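Local coordinates for protein NDP-rhamnosyltransferase (Saccharopolyspora spinosa, PDB 3TSA) that is a two-domain glycosyltransferase of the GT-B fold, related to the erythromycin biosynthesis protein CIII family, at residues Leu280-Gly294 and Thr301-Gln314. Sequence-based numbering, arbitrary orientation.
Sequences LNLFLRTCELVICAG and TATRLGIPQLVLPQ
Val290 and Cys292 each use both backbone N and O to join strand 289-292 to strand 309-311, which runs parallel to it at 16°. Val290 N donates to Pro308 O (3.0 Å) and Val290 O accepts from Leu310 N; Cys292 repeats the pattern with Leu310 O and Leu312 N, the last bond (Leu312 N to Cys292 O, 2.8 Å) being nearly straight at 173°. Ile291 turns its own backbone to Cys222 and Cys224, illustrating how an inner strand serves two neighbours.

On one face Ile291 lies alongside Leu310, while its CG2, held anti to the backbone N, meets Leu312 CD1 at 3.5 Å; Leu310 packs on helix 343-354. On the other face Val290 CG2 touches both Ala302 CB and Ile307 CG2 (3.8 Å each): Ala302 brings the last turn of helix 296-304, and Ile307 the loop after it, against Val290. Leu284 CD2 extends this apolar layer to Ala302 CA at 3.8 Å. Near the surface, Leu305 CD2 sits over one face of the Arg285 guanidinium, offset toward its rim and 3.4 Å from Arg285 CZ, while Arg285 NH2 forms a salt bridge with Glu31 of the second subunit. Gly306, with positive phi, ends the helix in a Schellman motif and turns the chain back toward the sheet.

Strand 289-292, helix 296-304 and strand 309-311 thus form a beta-alpha-beta crossover, the repeating element of the Rossmann-like C-terminal domain of GT-B glycosyltransferases.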
loop_
_atom_site.group_PDB
_atom_site.type_symbol
_atom_site.label_atom_id
_atom_site.label_comp_id
_atom_site.label_asym_id
_atom_site.label_seq_id
_atom_site.Cartn_x
_atom_site.Cartn_y
_atom_site.Cartn_z
ATOM N N LEU A 280 -2.581 -12.754 8.331
ATOM C CA LEU A 280 -2.292 -14.162 8.337
ATOM C C LEU A 280 -0.863 -14.522 7.958
ATOM O O LEU A 280 -0.225 -15.374 8.554
ATOM C CB LEU A 280 -3.261 -14.757 7.321
ATOM C CG LEU A 280 -3.883 -16.024 7.744
ATOM C CD1 LEU A 280 -4.595 -15.703 9.034
ATOM C CD2 LEU A 280 -4.793 -16.453 6.561
ATOM N N ASN A 281 -0.350 -13.890 6.922
ATOM C CA ASN A 281 0.907 -14.292 6.394
ATOM C C ASN A 281 2.059 -14.050 7.353
ATOM O O ASN A 281 3.117 -14.642 7.219
ATOM C CB ASN A 281 1.104 -13.552 5.040
ATOM C CG ASN A 281 1.464 -12.127 5.216
ATOM O OD1 ASN A 281 0.616 -11.227 5.128
ATOM N ND2 ASN A 281 2.739 -11.885 5.471
ATOM N N LEU A 282 1.862 -13.192 8.351
ATOM C CA LEU A 282 2.922 -12.926 9.326
ATOM C C LEU A 282 3.222 -14.132 10.230
ATOM O O LEU A 282 4.351 -14.265 10.733
ATOM C CB LEU A 282 2.546 -11.692 10.159
ATOM C CG LEU A 282 2.435 -10.397 9.339
ATOM C CD1 LEU A 282 2.004 -9.196 10.193
ATOM C CD2 LEU A 282 3.829 -10.154 8.657
ATOM N N PHE A 283 2.270 -15.045 10.406
ATOM C CA PHE A 283 2.480 -16.170 11.333
ATOM C C PHE A 283 2.041 -17.521 10.791
ATOM O O PHE A 283 2.260 -18.573 11.412
ATOM C CB PHE A 283 1.738 -15.918 12.640
ATOM C CG PHE A 283 0.229 -15.898 12.487
ATOM C CD1 PHE A 283 -0.507 -17.066 12.535
ATOM C CD2 PHE A 283 -0.437 -14.694 12.357
ATOM C CE1 PHE A 283 -1.915 -17.026 12.447
ATOM C CE2 PHE A 283 -1.800 -14.638 12.234
ATOM C CZ PHE A 283 -2.555 -15.831 12.255
ATOM N N LEU A 284 1.396 -17.525 9.636
ATOM C CA LEU A 284 0.841 -18.766 9.178
ATOM C C LEU A 284 1.870 -19.891 8.932
ATOM O O LEU A 284 1.544 -21.087 9.070
ATOM C CB LEU A 284 -0.071 -18.516 7.972
ATOM C CG LEU A 284 -1.197 -19.510 7.793
ATOM C CD1 LEU A 284 -2.186 -19.766 8.997
ATOM C CD2 LEU A 284 -1.993 -19.139 6.542
ATOM N N ARG A 285 3.113 -19.563 8.577
ATOM C CA ARG A 285 4.105 -20.619 8.401
ATOM C C ARG A 285 4.336 -21.482 9.661
ATOM O O ARG A 285 4.857 -22.616 9.581
ATOM C CB ARG A 285 5.415 -19.972 7.957
ATOM C CG ARG A 285 5.321 -19.467 6.564
ATOM C CD ARG A 285 6.650 -18.661 6.306
ATOM N NE ARG A 285 6.682 -17.955 5.000
ATOM C CZ ARG A 285 6.053 -16.800 4.710
ATOM N NH1 ARG A 285 5.283 -16.177 5.597
ATOM N NH2 ARG A 285 6.151 -16.254 3.469
ATOM N N THR A 286 3.967 -20.971 10.829
ATOM C CA THR A 286 4.126 -21.759 12.033
ATOM C C THR A 286 2.884 -22.603 12.323
ATOM O O THR A 286 2.785 -23.185 13.430
ATOM C CB THR A 286 4.279 -20.885 13.290
ATOM O OG1 THR A 286 3.063 -20.186 13.541
ATOM C CG2 THR A 286 5.410 -19.858 13.094
ATOM N N CYS A 287 1.952 -22.671 11.386
ATOM C CA CYS A 287 0.676 -23.453 11.657
ATOM C C CYS A 287 0.645 -24.710 10.836
ATOM O O CYS A 287 1.188 -24.718 9.675
ATOM C CB CYS A 287 -0.518 -22.625 11.252
ATOM S SG CYS A 287 -0.750 -21.156 12.312
ATOM N N GLU A 288 0.004 -25.785 11.362
ATOM C CA GLU A 288 0.017 -27.009 10.556
ATOM C C GLU A 288 -1.334 -27.193 9.808
ATOM O O GLU A 288 -1.441 -28.100 9.000
ATOM C CB GLU A 288 0.186 -28.238 11.491
ATOM C CG GLU A 288 1.633 -28.343 11.996
ATOM C CD GLU A 288 1.755 -29.563 12.878
ATOM O OE1 GLU A 288 1.646 -30.674 12.344
ATOM O OE2 GLU A 288 1.839 -29.412 14.086
ATOM N N LEU A 289 -2.304 -26.330 10.094
ATOM C CA LEU A 289 -3.642 -26.469 9.488
ATOM C C LEU A 289 -4.340 -25.115 9.555
ATOM O O LEU A 289 -4.091 -24.396 10.551
ATOM C CB LEU A 289 -4.450 -27.560 10.236
ATOM C CG LEU A 289 -5.922 -27.795 9.864
ATOM C CD1 LEU A 289 -6.038 -28.334 8.443
ATOM C CD2 LEU A 289 -6.638 -28.713 10.877
ATOM N N VAL A 290 -5.166 -24.762 8.535
ATOM C CA VAL A 290 -5.958 -23.573 8.592
ATOM C C VAL A 290 -7.424 -24.024 8.529
ATOM O O VAL A 290 -7.725 -24.845 7.647
ATOM C CB VAL A 290 -5.713 -22.611 7.402
ATOM C CG1 VAL A 290 -6.695 -21.368 7.525
ATOM C CG2 VAL A 290 -4.307 -22.151 7.536
ATOM N N ILE A 291 -8.265 -23.579 9.457
ATOM C CA ILE A 291 -9.730 -23.917 9.280
ATOM C C ILE A 291 -10.332 -22.586 8.816
ATOM O O ILE A 291 -10.187 -21.547 9.490
ATOM C CB ILE A 291 -10.420 -24.317 10.657
ATOM C CG1 ILE A 291 -9.843 -25.635 11.194
ATOM C CG2 ILE A 291 -11.944 -24.491 10.463
ATOM C CD1 ILE A 291 -10.096 -25.943 12.674
ATOM N N CYS A 292 -11.032 -22.625 7.687
ATOM C CA CYS A 292 -11.559 -21.403 7.094
ATOM C C CYS A 292 -12.835 -21.687 6.326
ATOM O O CYS A 292 -13.261 -22.840 6.218
ATOM C CB CYS A 292 -10.519 -20.767 6.183
ATOM S SG CYS A 292 -9.955 -21.833 4.792
ATOM N N ALA A 293 -13.397 -20.667 5.693
ATOM C CA ALA A 293 -14.681 -20.914 4.985
ATOM C C ALA A 293 -14.397 -21.080 3.464
ATOM O O ALA A 293 -15.328 -21.443 2.675
ATOM C CB ALA A 293 -15.643 -19.734 5.246
ATOM N N GLY A 294 -13.146 -20.843 3.029
ATOM C CA GLY A 294 -12.796 -21.028 1.617
ATOM C C GLY A 294 -12.734 -19.727 0.810
ATOM O O GLY A 294 -12.553 -19.745 -0.382
ATOM N N THR A 301 -3.544 -17.775 0.739
ATOM C CA THR A 301 -2.351 -17.512 1.540
ATOM C C THR A 301 -1.892 -18.840 2.122
ATOM O O THR A 301 -0.699 -19.151 2.087
ATOM C CB THR A 301 -2.623 -16.501 2.653
ATOM O OG1 THR A 301 -2.879 -15.227 2.067
ATOM C CG2 THR A 301 -1.475 -16.379 3.618
ATOM N N ALA A 302 -2.846 -19.622 2.693
ATOM C CA ALA A 302 -2.513 -20.931 3.200
ATOM C C ALA A 302 -1.872 -21.784 2.061
ATOM O O ALA A 302 -0.809 -22.399 2.286
ATOM C CB ALA A 302 -3.728 -21.634 3.831
ATOM N N THR A 303 -2.502 -21.795 0.889
ATOM C CA THR A 303 -2.095 -22.725 -0.202
ATOM C C THR A 303 -0.681 -22.298 -0.675
ATOM O O THR A 303 0.233 -23.145 -0.776
ATOM C CB THR A 303 -3.113 -22.668 -1.320
ATOM O OG1 THR A 303 -4.281 -23.258 -0.791
ATOM C CG2 THR A 303 -2.661 -23.554 -2.499
ATOM N N ARG A 304 -0.484 -20.991 -0.818
ATOM C CA ARG A 304 0.853 -20.426 -1.179
ATOM C C ARG A 304 1.982 -20.903 -0.254
ATOM O O ARG A 304 3.116 -21.204 -0.693
ATOM C CB ARG A 304 0.777 -18.872 -1.291
ATOM C CG ARG A 304 2.113 -18.209 -1.524
ATOM C CD ARG A 304 2.844 -18.637 -2.810
ATOM N NE ARG A 304 4.162 -17.989 -2.866
ATOM C CZ ARG A 304 5.272 -18.476 -2.316
ATOM N NH1 ARG A 304 5.262 -19.649 -1.667
ATOM N NH2 ARG A 304 6.408 -17.772 -2.422
ATOM N N LEU A 305 1.677 -21.028 1.044
ATOM C CA LEU A 305 2.628 -21.363 2.055
ATOM C C LEU A 305 2.702 -22.898 2.323
ATOM O O LEU A 305 3.389 -23.357 3.247
ATOM C CB LEU A 305 2.299 -20.534 3.323
ATOM C CG LEU A 305 2.491 -19.020 3.307
ATOM C CD1 LEU A 305 2.069 -18.443 4.685
ATOM C CD2 LEU A 305 3.967 -18.792 2.969
ATOM N N GLY A 306 1.919 -23.677 1.591
ATOM C CA GLY A 306 1.917 -25.163 1.638
ATOM C C GLY A 306 1.188 -25.694 2.891
ATOM O O GLY A 306 1.489 -26.783 3.350
ATOM N N ILE A 307 0.198 -24.943 3.387
ATOM C CA ILE A 307 -0.514 -25.277 4.636
ATOM C C ILE A 307 -1.902 -25.864 4.267
ATOM O O ILE A 307 -2.703 -25.214 3.605
ATOM C CB ILE A 307 -0.713 -24.052 5.489
ATOM C CG1 ILE A 307 0.588 -23.261 5.796
ATOM C CG2 ILE A 307 -1.376 -24.459 6.864
ATOM C CD1 ILE A 307 1.670 -24.124 6.364
ATOM N N PRO A 308 -2.152 -27.104 4.695
ATOM C CA PRO A 308 -3.462 -27.661 4.330
ATOM C C PRO A 308 -4.601 -26.985 5.074
ATOM O O PRO A 308 -4.416 -26.327 6.090
ATOM C CB PRO A 308 -3.382 -29.129 4.712
ATOM C CG PRO A 308 -2.320 -29.242 5.702
ATOM C CD PRO A 308 -1.326 -28.058 5.448
ATOM N N GLN A 309 -5.818 -27.171 4.548
ATOM C CA GLN A 309 -6.975 -26.490 5.066
ATOM C C GLN A 309 -8.120 -27.440 5.288
ATOM O O GLN A 309 -8.326 -28.395 4.553
ATOM C CB GLN A 309 -7.477 -25.351 4.137
ATOM C CG GLN A 309 -6.377 -24.315 3.840
ATOM C CD GLN A 309 -6.134 -24.167 2.375
ATOM O OE1 GLN A 309 -5.030 -24.421 1.882
ATOM N NE2 GLN A 309 -7.163 -23.795 1.654
ATOM N N LEU A 310 -8.846 -27.135 6.345
ATOM C CA LEU A 310 -10.158 -27.780 6.589
ATOM C C LEU A 310 -11.179 -26.664 6.253
ATOM O O LEU A 310 -11.175 -25.639 6.911
ATOM C CB LEU A 310 -10.211 -28.082 8.051
ATOM C CG LEU A 310 -11.088 -29.266 8.500
ATOM C CD1 LEU A 310 -11.218 -29.499 10.005
ATOM C CD2 LEU A 310 -12.280 -29.552 7.731
ATOM N N VAL A 311 -12.062 -26.916 5.272
ATOM C CA VAL A 311 -12.809 -25.839 4.648
ATOM C C VAL A 311 -14.287 -26.043 4.970
ATOM O O VAL A 311 -14.792 -27.148 4.835
ATOM C CB VAL A 311 -12.632 -25.812 3.124
ATOM C CG1 VAL A 311 -13.210 -24.476 2.586
ATOM C CG2 VAL A 311 -11.100 -25.849 2.737
ATOM N N LEU A 312 -14.898 -25.008 5.509
ATOM C CA LEU A 312 -16.367 -25.053 5.772
ATOM C C LEU A 312 -17.024 -24.078 4.854
ATOM O O LEU A 312 -17.391 -22.963 5.213
ATOM C CB LEU A 312 -16.597 -24.683 7.232
ATOM C CG LEU A 312 -16.067 -25.528 8.430
ATOM C CD1 LEU A 312 -14.626 -25.635 8.495
ATOM C CD2 LEU A 312 -16.500 -24.723 9.671
ATOM N N PRO A 313 -17.271 -24.484 3.583
ATOM C CA PRO A 313 -17.802 -23.502 2.646
ATOM C C PRO A 313 -19.234 -23.030 3.000
ATOM O O PRO A 313 -19.994 -23.808 3.617
ATOM C CB PRO A 313 -17.857 -24.317 1.324
ATOM C CG PRO A 313 -18.025 -25.810 1.791
ATOM C CD PRO A 313 -17.107 -25.825 3.000
ATOM N N GLN A 314 -19.516 -21.812 2.632
ATOM C CA GLN A 314 -20.790 -21.143 2.982
ATOM C C GLN A 314 -21.544 -20.639 1.767
ATOM O O GLN A 314 -22.780 -20.792 1.665
ATOM C CB GLN A 314 -20.526 -19.985 3.977
ATOM C CG GLN A 314 -19.740 -20.386 5.218
ATOM C CD GLN A 314 -20.470 -21.436 6.082
ATOM O OE1 GLN A 314 -19.827 -22.343 6.609
ATOM N NE2 GLN A 314 -21.796 -21.316 6.192
#